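PDB 6E0O: cGAS/DncV-like nucleotidyltransferase in E. coli homolog from Elizabethkingia meningoseptica ATCC 13253 = NBRC 12535, which synthesises cyclic nucleotide second messengers, probably cyclic dinucleotides made from ATP or GTP with magnesium, as the signal-producing enzyme of a CBASS antiphage defence system. Local coordinates for residues N59-D69 / I133-V142; I44-N52 / I168-S176. All coordinates share one frame; numbering follows the deposited sequence.

Interaction 1 of 2, residues N59-D69 / I133-V142. With MG (magnesium ion), chain D; nucleotides of chain B.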
loop_
_atom_site.group_PDB
_atom_site.type_symbol
_atom_site.label_atom_id
_atom_site.label_comp_id
_atom_site.label_asym_id
_atom_site.label_seq_id
_atom_site.Cartn_x
_atom_site.Cartn_y
_atom_site.Cartn_z
ATOM N N ASN A 59 6.693 7.379 -12.375
ATOM C CA ASN A 59 7.916 7.487 -11.583
ATOM C C ASN A 59 7.632 7.384 -10.087
ATOM O O ASN A 59 8.249 8.080 -9.281
ATOM C CB ASN A 59 8.663 8.784 -11.914
ATOM C CG ASN A 59 10.157 8.647 -11.764
ATOM O OD1 ASN A 59 10.776 7.803 -12.412
ATOM N ND2 ASN A 59 10.751 9.484 -10.918
ATOM N N SER A 60 6.707 6.504 -9.710
ATOM C CA SER A 60 6.294 6.401 -8.317
ATOM C C SER A 60 7.414 5.849 -7.436
ATOM O O SER A 60 8.228 5.030 -7.868
ATOM C CB SER A 60 5.083 5.470 -8.195
ATOM O OG SER A 60 3.929 5.988 -8.829
ATOM N N ASP A 61 7.401 6.254 -6.166
ATOM C CA ASP A 61 8.340 5.714 -5.189
ATOM C C ASP A 61 8.018 4.254 -4.881
ATOM O O ASP A 61 6.853 3.844 -4.845
ATOM C CB ASP A 61 8.250 6.490 -3.870
ATOM C CG ASP A 61 8.552 7.977 -4.012
ATOM O OD1 ASP A 61 8.949 8.435 -5.104
ATOM O OD2 ASP A 61 8.368 8.699 -3.004
ATOM N N VAL A 62 9.068 3.467 -4.634
ATOM C CA VAL A 62 8.940 2.046 -4.318
ATOM C C VAL A 62 9.267 1.806 -2.845
ATOM O O VAL A 62 10.203 2.400 -2.300
ATOM C CB VAL A 62 9.838 1.172 -5.216
ATOM C CG1 VAL A 62 11.315 1.537 -5.059
ATOM C CG2 VAL A 62 9.601 -0.303 -4.921
ATOM N N ASP A 63 8.513 0.900 -2.219
ATOM C CA ASP A 63 8.686 0.533 -0.815
ATOM C C ASP A 63 9.443 -0.786 -0.728
ATOM O O ASP A 63 8.899 -1.848 -1.051
ATOM C CB ASP A 63 7.315 0.438 -0.159
ATOM C CG ASP A 63 6.538 1.712 -0.318
ATOM O OD1 ASP A 63 7.060 2.750 0.135
ATOM O OD2 ASP A 63 5.452 1.692 -0.942
ATOM N N ILE A 64 10.701 -0.701 -0.302
ATOM C CA ILE A 64 11.586 -1.851 -0.184
ATOM C C ILE A 64 11.705 -2.200 1.291
ATOM O O ILE A 64 12.238 -1.409 2.083
ATOM C CB ILE A 64 12.971 -1.553 -0.777
ATOM C CG1 ILE A 64 12.847 -1.123 -2.238
ATOM C CG2 ILE A 64 13.899 -2.743 -0.614
ATOM C CD1 ILE A 64 14.165 -0.670 -2.846
ATOM N N VAL A 65 11.234 -3.387 1.657
ATOM C CA VAL A 65 11.276 -3.843 3.039
ATOM C C VAL A 65 12.579 -4.598 3.269
ATOM O O VAL A 65 12.965 -5.452 2.464
ATOM C CB VAL A 65 10.067 -4.735 3.357
ATOM C CG1 VAL A 65 10.113 -5.142 4.822
ATOM C CG2 VAL A 65 8.755 -4.041 3.029
ATOM N N MET A 66 13.262 -4.274 4.363
ATOM C CA MET A 66 14.466 -4.996 4.769
ATOM C C MET A 66 14.184 -5.617 6.130
ATOM O O MET A 66 14.275 -4.942 7.160
ATOM C CB MET A 66 15.687 -4.094 4.822
ATOM C CG MET A 66 16.965 -4.889 5.029
ATOM S SD MET A 66 18.381 -3.963 5.611
ATOM C CE MET A 66 17.970 -3.822 7.342
ATOM N N ARG A 67 13.845 -6.901 6.135
ATOM C CA ARG A 67 13.451 -7.606 7.348
ATOM C C ARG A 67 14.679 -8.286 7.947
ATOM O O ARG A 67 15.203 -9.257 7.388
ATOM C CB ARG A 67 12.375 -8.636 7.014
ATOM C CG ARG A 67 11.791 -9.346 8.228
ATOM C CD ARG A 67 10.805 -10.430 7.814
ATOM N NE ARG A 67 11.462 -11.515 7.089
ATOM C CZ ARG A 67 10.816 -12.435 6.391
ATOM N NH1 ARG A 67 9.492 -12.398 6.326
ATOM N NH2 ARG A 67 11.485 -13.375 5.745
ATOM N N TYR A 68 15.151 -7.765 9.078
ATOM C CA TYR A 68 16.271 -8.364 9.784
ATOM C C TYR A 68 15.705 -9.556 10.534
ATOM O O TYR A 68 14.874 -9.397 11.433
ATOM C CB TYR A 68 16.921 -7.361 10.733
ATOM C CG TYR A 68 18.211 -7.917 11.282
ATOM C CD1 TYR A 68 18.210 -8.777 12.368
ATOM C CD2 TYR A 68 19.423 -7.623 10.679
ATOM C CE1 TYR A 68 19.387 -9.306 12.858
ATOM C CE2 TYR A 68 20.600 -8.148 11.152
ATOM C CZ TYR A 68 20.579 -8.990 12.241
ATOM O OH TYR A 68 21.769 -9.499 12.703
ATOM N N ASP A 69 16.129 -10.755 10.157
ATOM C CA ASP A 69 15.391 -11.937 10.585
ATOM C C ASP A 69 16.298 -13.129 10.840
ATOM O O ASP A 69 15.822 -14.269 10.821
ATOM C CB ASP A 69 14.318 -12.276 9.563
ATOM C CG ASP A 69 14.880 -12.474 8.176
ATOM O OD1 ASP A 69 16.111 -12.655 8.051
ATOM O OD2 ASP A 69 14.096 -12.451 7.213
ATOM N N ILE A 133 14.158 5.424 -9.607
ATOM C CA ILE A 133 13.092 6.000 -8.806
ATOM C C ILE A 133 13.575 6.185 -7.373
ATOM O O ILE A 133 14.550 5.573 -6.926
ATOM C CB ILE A 133 11.806 5.158 -8.853
ATOM C CG1 ILE A 133 12.062 3.761 -8.304
ATOM C CG2 ILE A 133 11.263 5.114 -10.275
ATOM C CD1 ILE A 133 10.806 2.892 -8.258
ATOM N N THR A 134 12.856 7.027 -6.637
ATOM C CA THR A 134 13.025 7.127 -5.200
ATOM C C THR A 134 12.502 5.870 -4.524
ATOM O O THR A 134 11.517 5.260 -4.958
ATOM C CB THR A 134 12.277 8.357 -4.699
ATOM O OG1 THR A 134 12.919 9.524 -5.228
ATOM C CG2 THR A 134 12.254 8.420 -3.195
ATOM N N ALA A 135 13.168 5.492 -3.446
ATOM C CA ALA A 135 12.795 4.314 -2.687
ATOM C C ALA A 135 12.680 4.665 -1.218
ATOM O O ALA A 135 13.471 5.455 -0.692
ATOM C CB ALA A 135 13.829 3.193 -2.844
ATOM N N ASP A 136 11.690 4.069 -0.570
ATOM C CA ASP A 136 11.570 4.071 0.875
ATOM C C ASP A 136 12.044 2.709 1.350
ATOM O O ASP A 136 11.461 1.691 0.977
ATOM C CB ASP A 136 10.110 4.260 1.270
ATOM C CG ASP A 136 9.643 5.686 1.120
ATOM O OD1 ASP A 136 10.482 6.562 0.825
ATOM O OD2 ASP A 136 8.432 5.929 1.323
ATOM N N VAL A 137 13.103 2.687 2.155
ATOM C CA VAL A 137 13.626 1.451 2.719
ATOM C C VAL A 137 13.072 1.309 4.128
ATOM O O VAL A 137 13.238 2.206 4.963
ATOM C CB VAL A 137 15.161 1.434 2.702
ATOM C CG1 VAL A 137 15.682 0.176 3.358
ATOM C CG2 VAL A 137 15.656 1.577 1.276
ATOM N N ILE A 138 12.419 0.183 4.393
ATOM C CA ILE A 138 11.703 -0.038 5.647
ATOM C C ILE A 138 12.415 -1.139 6.422
ATOM O O ILE A 138 12.104 -2.327 6.233
ATOM C CB ILE A 138 10.233 -0.397 5.386
ATOM C CG1 ILE A 138 9.577 0.689 4.527
ATOM C CG2 ILE A 138 9.498 -0.553 6.697
ATOM C CD1 ILE A 138 8.445 0.200 3.697
ATOM N N PRO A 139 13.385 -0.812 7.278
ATOM C CA PRO A 139 13.936 -1.838 8.174
ATOM C C PRO A 139 12.867 -2.301 9.153
ATOM O O PRO A 139 12.034 -1.513 9.606
ATOM C CB PRO A 139 15.091 -1.116 8.880
ATOM C CG PRO A 139 14.706 0.314 8.845
ATOM C CD PRO A 139 13.963 0.519 7.537
ATOM N N CYS A 140 12.897 -3.590 9.479
ATOM C CA CYS A 140 11.877 -4.162 10.349
ATOM C C CYS A 140 12.342 -5.518 10.851
ATOM O O CYS A 140 13.382 -6.035 10.439
ATOM C CB CYS A 140 10.535 -4.296 9.625
ATOM S SG CYS A 140 10.604 -5.374 8.172
ATOM N N PHE A 141 11.552 -6.078 11.763
ATOM C CA PHE A 141 11.744 -7.407 12.309
ATOM C C PHE A 141 10.530 -8.279 11.995
ATOM O O PHE A 141 9.465 -7.789 11.607
ATOM C CB PHE A 141 11.892 -7.340 13.835
ATOM C CG PHE A 141 13.138 -6.641 14.331
ATOM C CD1 PHE A 141 14.397 -7.018 13.901
ATOM C CD2 PHE A 141 13.041 -5.634 15.273
ATOM C CE1 PHE A 141 15.532 -6.392 14.396
ATOM C CE2 PHE A 141 14.176 -5.008 15.764
ATOM C CZ PHE A 141 15.415 -5.382 15.316
ATOM N N VAL A 142 10.704 -9.590 12.177
ATOM C CA VAL A 142 9.581 -10.517 12.137
ATOM C C VAL A 142 8.613 -10.230 13.271
ATOM O O VAL A 142 9.014 -9.944 14.407
ATOM C CB VAL A 142 10.100 -11.962 12.238
ATOM C CG1 VAL A 142 8.952 -12.954 12.412
ATOM C CG2 VAL A 142 10.930 -12.322 11.030
HETATM MG MG MG D . 4.116 3.234 -1.501
ATOM P P A B 2 3.189 6.691 5.305
ATOM O OP1 A B 2 3.078 6.258 6.723
ATOM O OP2 A B 2 3.515 8.111 5.002
ATOM O "O5'" A B 2 4.300 5.782 4.609
ATOM C "C5'" A B 2 5.690 6.047 4.785
ATOM C "C4'" A B 2 6.526 4.813 4.544
ATOM O "O4'" A B 2 6.284 3.872 5.623
ATOM C "C3'" A B 2 6.223 4.067 3.248
ATOM O "O3'" A B 2 7.418 3.499 2.714
ATOM C "C2'" A B 2 5.273 2.965 3.698
ATOM O "O2'" A B 2 5.279 1.810 2.882
ATOM C "C1'" A B 2 5.778 2.658 5.105
ATOM N N9 A B 2 4.715 2.198 6.000
ATOM C C8 A B 2 3.722 2.963 6.567
ATOM N N7 A B 2 2.897 2.286 7.323
ATOM C C5 A B 2 3.368 0.982 7.240
ATOM C C6 A B 2 2.924 -0.227 7.810
ATOM N N6 A B 2 1.869 -0.345 8.618
ATOM N N1 A B 2 3.639 -1.325 7.522
ATOM C C2 A B 2 4.697 -1.244 6.717
ATOM N N3 A B 2 5.213 -0.170 6.121
ATOM C C4 A B 2 4.492 0.918 6.429
HETATM O O HOH W 1 10.278 8.096 -7.531
HETATM O O HOH W 2 6.295 7.283 -0.863
HETATM O O HOH W 3 4.807 2.675 -3.408
HETATM O O HOH W 4 5.692 4.498 -1.289
HETATM O O HOH W 5 13.212 -10.581 13.201
#
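Seven backbone hydrogen bonds tie Val-62, Ile-64, Met-66 and Tyr-68 to Thr-134, Asp-136, Ile-138 and Cys-140, joining strands 62-68 and 135-142 in parallel with axes 4.5 Å apart. Most are straight; Cys-140 N to Met-66 O is bent, at 137°. Asp-63 binds magnesium through OD2 (2.1 Å), while its OD1 lies 2.7 Å from O3' of A2 of chain B. Asp-136 OD2 is 3.0 Å from the same hydroxyl and 3.7 Å from Asp-63 OD1. These carboxylates and Asp-61 form the acidic triad of the nucleotidyltransferase fold: Asp-61 and Asp-63 are the Asp-x-Asp pair at the start of strand 62-68, and Asp-136 lies on strand 135-142. Asp-61, a probable magnesium ligand, here reaches the metal only through a water bound to its backbone O. Another water joins Asp-61 OD1 to Thr-134 N and Asn-59 O. Apolar packing holds both faces: on the carboxylate side Cys-140 SG, set between its backbone N and carbonyl carbon (chi1 61°), meets Val-65 CG1 at 3.4 Å. On the other, Val-62 CG1 touches Ala-135 CB at 3.7 Å, and the Val-62 side chain crosses that of Ile-133, in the loop before the strand, at about a right angle.

Interaction 2 of 2, residues I44-N52 / I168-S176. With nucleotides of chain B.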
loop_
_atom_site.group_PDB
_atom_site.type_symbol
_atom_site.label_atom_id
_atom_site.label_comp_id
_atom_site.label_asym_id
_atom_site.label_seq_id
_atom_site.Cartn_x
_atom_site.Cartn_y
_atom_site.Cartn_z
ATOM N N ILE A 44 14.947 -9.169 1.823
ATOM C CA ILE A 44 14.522 -7.956 1.133
ATOM C C ILE A 44 13.356 -8.323 0.226
ATOM O O ILE A 44 13.423 -9.311 -0.510
ATOM C CB ILE A 44 15.687 -7.303 0.363
ATOM C CG1 ILE A 44 16.732 -6.771 1.361
ATOM C CG2 ILE A 44 15.168 -6.193 -0.528
ATOM C CD1 ILE A 44 18.047 -6.323 0.730
ATOM N N PHE A 45 12.279 -7.546 0.307
ATOM C CA PHE A 45 11.084 -7.794 -0.486
ATOM C C PHE A 45 10.345 -6.480 -0.657
ATOM O O PHE A 45 10.683 -5.477 -0.033
ATOM C CB PHE A 45 10.215 -8.887 0.132
ATOM C CG PHE A 45 9.571 -8.522 1.440
ATOM C CD1 PHE A 45 10.214 -8.754 2.651
ATOM C CD2 PHE A 45 8.294 -7.988 1.461
ATOM C CE1 PHE A 45 9.592 -8.446 3.863
ATOM C CE2 PHE A 45 7.667 -7.677 2.655
ATOM C CZ PHE A 45 8.312 -7.904 3.857
ATOM N N LEU A 46 9.339 -6.484 -1.526
ATOM C CA LEU A 46 8.571 -5.280 -1.782
ATOM C C LEU A 46 7.233 -5.323 -1.054
ATOM O O LEU A 46 6.629 -6.381 -0.863
ATOM C CB LEU A 46 8.300 -5.104 -3.278
ATOM C CG LEU A 46 9.522 -5.046 -4.187
ATOM C CD1 LEU A 46 9.081 -4.726 -5.628
ATOM C CD2 LEU A 46 10.555 -4.040 -3.682
ATOM N N GLN A 47 6.749 -4.140 -0.698
ATOM C CA GLN A 47 5.358 -3.994 -0.299
ATOM C C GLN A 47 4.784 -2.772 -1.004
ATOM O O GLN A 47 5.443 -2.165 -1.855
ATOM C CB GLN A 47 5.252 -3.868 1.212
ATOM C CG GLN A 47 5.788 -2.577 1.733
ATOM C CD GLN A 47 5.631 -2.437 3.218
ATOM O OE1 GLN A 47 5.330 -3.398 3.922
ATOM N NE2 GLN A 47 5.838 -1.228 3.711
ATOM N N GLY A 48 3.560 -2.409 -0.664
ATOM C CA GLY A 48 2.983 -1.226 -1.240
ATOM C C GLY A 48 2.659 -1.379 -2.715
ATOM O O GLY A 48 2.493 -2.480 -3.248
ATOM N N SER A 49 2.563 -0.223 -3.376
ATOM C CA SER A 49 1.909 -0.159 -4.676
ATOM C C SER A 49 2.654 -0.931 -5.757
ATOM O O SER A 49 2.018 -1.453 -6.677
ATOM C CB SER A 49 1.752 1.300 -5.099
ATOM O OG SER A 49 3.028 1.902 -5.247
ATOM N N TYR A 50 3.983 -1.000 -5.700
ATOM C CA TYR A 50 4.688 -1.817 -6.681
ATOM C C TYR A 50 4.442 -3.299 -6.431
ATOM O O TYR A 50 4.336 -4.079 -7.382
ATOM C CB TYR A 50 6.179 -1.502 -6.681
ATOM C CG TYR A 50 6.557 -0.266 -7.467
ATOM C CD1 TYR A 50 6.595 0.978 -6.862
ATOM C CD2 TYR A 50 6.892 -0.350 -8.807
ATOM C CE1 TYR A 50 6.963 2.109 -7.570
ATOM C CE2 TYR A 50 7.270 0.769 -9.522
ATOM C CZ TYR A 50 7.292 1.997 -8.905
ATOM O OH TYR A 50 7.664 3.103 -9.631
ATOM N N ARG A 51 4.354 -3.704 -5.163
ATOM C CA ARG A 51 4.078 -5.102 -4.848
ATOM C C ARG A 51 2.663 -5.490 -5.269
ATOM O O ARG A 51 2.442 -6.556 -5.857
ATOM C CB ARG A 51 4.257 -5.344 -3.349
ATOM C CG ARG A 51 3.956 -6.770 -2.915
ATOM C CD ARG A 51 5.019 -7.733 -3.372
ATOM N NE ARG A 51 4.665 -9.125 -3.100
ATOM C CZ ARG A 51 4.849 -9.741 -1.935
ATOM N NH1 ARG A 51 5.371 -9.094 -0.899
ATOM N NH2 ARG A 51 4.490 -11.006 -1.795
ATOM N N ASN A 52 1.693 -4.647 -4.958
ATOM C CA ASN A 52 0.293 -4.951 -5.206
ATOM C C ASN A 52 -0.182 -4.485 -6.573
ATOM O O ASN A 52 -1.345 -4.727 -6.925
ATOM C CB ASN A 52 -0.556 -4.324 -4.104
ATOM C CG ASN A 52 -0.102 -4.748 -2.725
ATOM O OD1 ASN A 52 0.133 -5.926 -2.482
ATOM N ND2 ASN A 52 0.028 -3.789 -1.819
ATOM N N ILE A 168 2.910 -2.317 12.525
ATOM C CA ILE A 168 2.860 -3.722 12.148
ATOM C C ILE A 168 2.156 -3.833 10.804
ATOM O O ILE A 168 1.322 -2.999 10.438
ATOM C CB ILE A 168 2.185 -4.616 13.214
ATOM C CG1 ILE A 168 0.707 -4.280 13.351
ATOM C CG2 ILE A 168 2.903 -4.477 14.558
ATOM C CD1 ILE A 168 -0.044 -5.243 14.252
ATOM N N SER A 169 2.494 -4.881 10.068
ATOM C CA SER A 169 1.936 -5.069 8.741
ATOM C C SER A 169 1.988 -6.553 8.415
ATOM O O SER A 169 2.823 -7.291 8.938
ATOM C CB SER A 169 2.711 -4.241 7.697
ATOM O OG SER A 169 2.017 -4.191 6.469
ATOM N N PHE A 170 1.106 -6.964 7.511
ATOM C CA PHE A 170 1.036 -8.333 7.000
ATOM C C PHE A 170 1.048 -8.252 5.482
ATOM O O PHE A 170 0.056 -8.576 4.815
ATOM C CB PHE A 170 -0.185 -9.068 7.561
ATOM C CG PHE A 170 -0.131 -9.196 9.051
ATOM C CD1 PHE A 170 -0.641 -8.200 9.855
ATOM C CD2 PHE A 170 0.504 -10.267 9.645
ATOM C CE1 PHE A 170 -0.556 -8.284 11.231
ATOM C CE2 PHE A 170 0.599 -10.361 11.025
ATOM C CZ PHE A 170 0.076 -9.366 11.816
ATOM N N PRO A 171 2.172 -7.809 4.902
ATOM C CA PRO A 171 2.201 -7.551 3.455
ATOM C C PRO A 171 1.986 -8.781 2.610
ATOM O O PRO A 171 1.472 -8.657 1.495
ATOM C CB PRO A 171 3.591 -6.940 3.223
ATOM C CG PRO A 171 4.425 -7.402 4.419
ATOM C CD PRO A 171 3.435 -7.412 5.566
ATOM N N GLU A 172 2.405 -9.959 3.071
ATOM C CA GLU A 172 2.235 -11.154 2.254
ATOM C C GLU A 172 0.762 -11.517 2.134
ATOM O O GLU A 172 0.273 -11.816 1.042
ATOM C CB GLU A 172 3.045 -12.312 2.845
ATOM C CG GLU A 172 4.536 -12.043 2.903
ATOM C CD GLU A 172 5.132 -11.761 1.539
ATOM O OE1 GLU A 172 4.726 -12.424 0.569
ATOM O OE2 GLU A 172 6.011 -10.881 1.427
ATOM N N GLN A 173 0.047 -11.519 3.256
ATOM C CA GLN A 173 -1.371 -11.837 3.238
ATOM C C GLN A 173 -2.172 -10.769 2.498
ATOM O O GLN A 173 -3.141 -11.081 1.795
ATOM C CB GLN A 173 -1.855 -11.996 4.677
ATOM C CG GLN A 173 -1.175 -13.138 5.451
ATOM C CD GLN A 173 0.096 -12.762 6.228
ATOM O OE1 GLN A 173 0.807 -11.818 5.891
ATOM N NE2 GLN A 173 0.379 -13.524 7.275
ATOM N N HIS A 174 -1.790 -9.504 2.659
ATOM C CA HIS A 174 -2.376 -8.427 1.876
ATOM C C HIS A 174 -2.189 -8.678 0.384
ATOM O O HIS A 174 -3.142 -8.595 -0.405
ATOM C CB HIS A 174 -1.692 -7.123 2.282
ATOM C CG HIS A 174 -2.226 -5.914 1.595
ATOM N ND1 HIS A 174 -3.080 -5.031 2.215
ATOM C CD2 HIS A 174 -2.007 -5.426 0.354
ATOM C CE1 HIS A 174 -3.385 -4.059 1.372
ATOM N NE2 HIS A 174 -2.743 -4.273 0.237
ATOM N N TYR A 175 -0.955 -8.984 -0.015
ATOM C CA TYR A 175 -0.662 -9.248 -1.417
ATOM C C TYR A 175 -1.523 -10.400 -1.933
ATOM O O TYR A 175 -2.196 -10.288 -2.968
ATOM C CB TYR A 175 0.836 -9.564 -1.618
ATOM C CG TYR A 175 1.039 -10.130 -2.995
ATOM C CD1 TYR A 175 1.075 -9.295 -4.101
ATOM C CD2 TYR A 175 1.111 -11.504 -3.205
ATOM C CE1 TYR A 175 1.190 -9.799 -5.377
ATOM C CE2 TYR A 175 1.222 -12.021 -4.486
ATOM C CZ TYR A 175 1.263 -11.159 -5.563
ATOM O OH TYR A 175 1.366 -11.634 -6.842
ATOM N N SER A 176 -1.518 -11.522 -1.220
ATOM C CA SER A 176 -2.176 -12.720 -1.734
ATOM C C SER A 176 -3.688 -12.542 -1.809
ATOM O O SER A 176 -4.313 -12.940 -2.802
ATOM C CB SER A 176 -1.828 -13.907 -0.848
ATOM O OG SER A 176 -0.439 -14.145 -0.904
ATOM P P A B 2 3.189 6.691 5.305
ATOM O OP1 A B 2 3.078 6.258 6.723
ATOM O OP2 A B 2 3.515 8.111 5.002
ATOM O "O5'" A B 2 4.300 5.782 4.609
ATOM C "C5'" A B 2 5.690 6.047 4.785
ATOM C "C4'" A B 2 6.526 4.813 4.544
ATOM O "O4'" A B 2 6.284 3.872 5.623
ATOM C "C3'" A B 2 6.223 4.067 3.248
ATOM O "O3'" A B 2 7.418 3.499 2.714
ATOM C "C2'" A B 2 5.273 2.965 3.698
ATOM O "O2'" A B 2 5.279 1.810 2.882
ATOM C "C1'" A B 2 5.778 2.658 5.105
ATOM N N9 A B 2 4.715 2.198 6.000
ATOM C C8 A B 2 3.722 2.963 6.567
ATOM N N7 A B 2 2.897 2.286 7.323
ATOM C C5 A B 2 3.368 0.982 7.240
ATOM C C6 A B 2 2.924 -0.227 7.810
ATOM N N6 A B 2 1.869 -0.345 8.618
ATOM N N1 A B 2 3.639 -1.325 7.522
ATOM C C2 A B 2 4.697 -1.244 6.717
ATOM N N3 A B 2 5.213 -0.170 6.121
ATOM C C4 A B 2 4.492 0.918 6.429
HETATM O O HOH W 6 1.794 -6.301 -0.019
HETATM O O HOH W 7 -2.047 -7.717 -4.331
#
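Strand 44-47 and helix 171-176 run at 50° with axes 9.4 Å apart, so side chains bridge the gap. Arg-51 grips Glu-172 end-on: NH2 to OE1 is 2.8 Å at 173°, and NH1 to OE2 is 3.0 Å. Both oxygens lie close to the guanidinium plane, yet that plane is turned 37° from the carboxylate. Arg-51 NH1 also donates to Leu-46 O at 3.0 Å, which helps fix the guanidinium's rotation. One face of the group lies on the Tyr-175 ring as an off-centre cation-pi stack; the bend at its second torsion turns the arginine chain toward the helix. Pro-171 CG meets the edge of the Phe-45 ring at 3.7 Å from CE2. Asn-52 ND2 approaches His-174 CD2 to 3.4 Å, while a water links Asn-52 OD1 to Pro-171 O. The contact borders the nucleotide pocket: Gln-47 NE2 is 2.7 Å from N3 of A2 of chain B and makes a weak bond to its O2', and Ile-168 O accepts a hydrogen bond from adenine N6, 3.3 Å away. With one charge pair, one backbone carbonyl and one aromatic face all meeting a single guanidinium, the cation is probably well stabilised, and its orientation is constrained both in its plane and across it.

How the interactions relate
Interactions 1 and 2 share one sheet, since strands 42-47 and 62-68 are neighbours in it, and their centres lie 10 Å apart. Both segments of interaction 1 fall in the chain between the segments of interaction 2. Direct links include Val-65 N to Phe-45 O at 2.7 Å and Tyr-50 OH to Ser-60 O, also 2.7 Å, both probable hydrogen bonds. Ile-138 CD1 touches the Gln-47 amide. Around the same adenosine, A2 of chain B, interaction 1 meets O3' and the metal, interaction 2 the base, and both come close to O2'. The Gln-47 side chain lies about 7 Å from the magnesium ion.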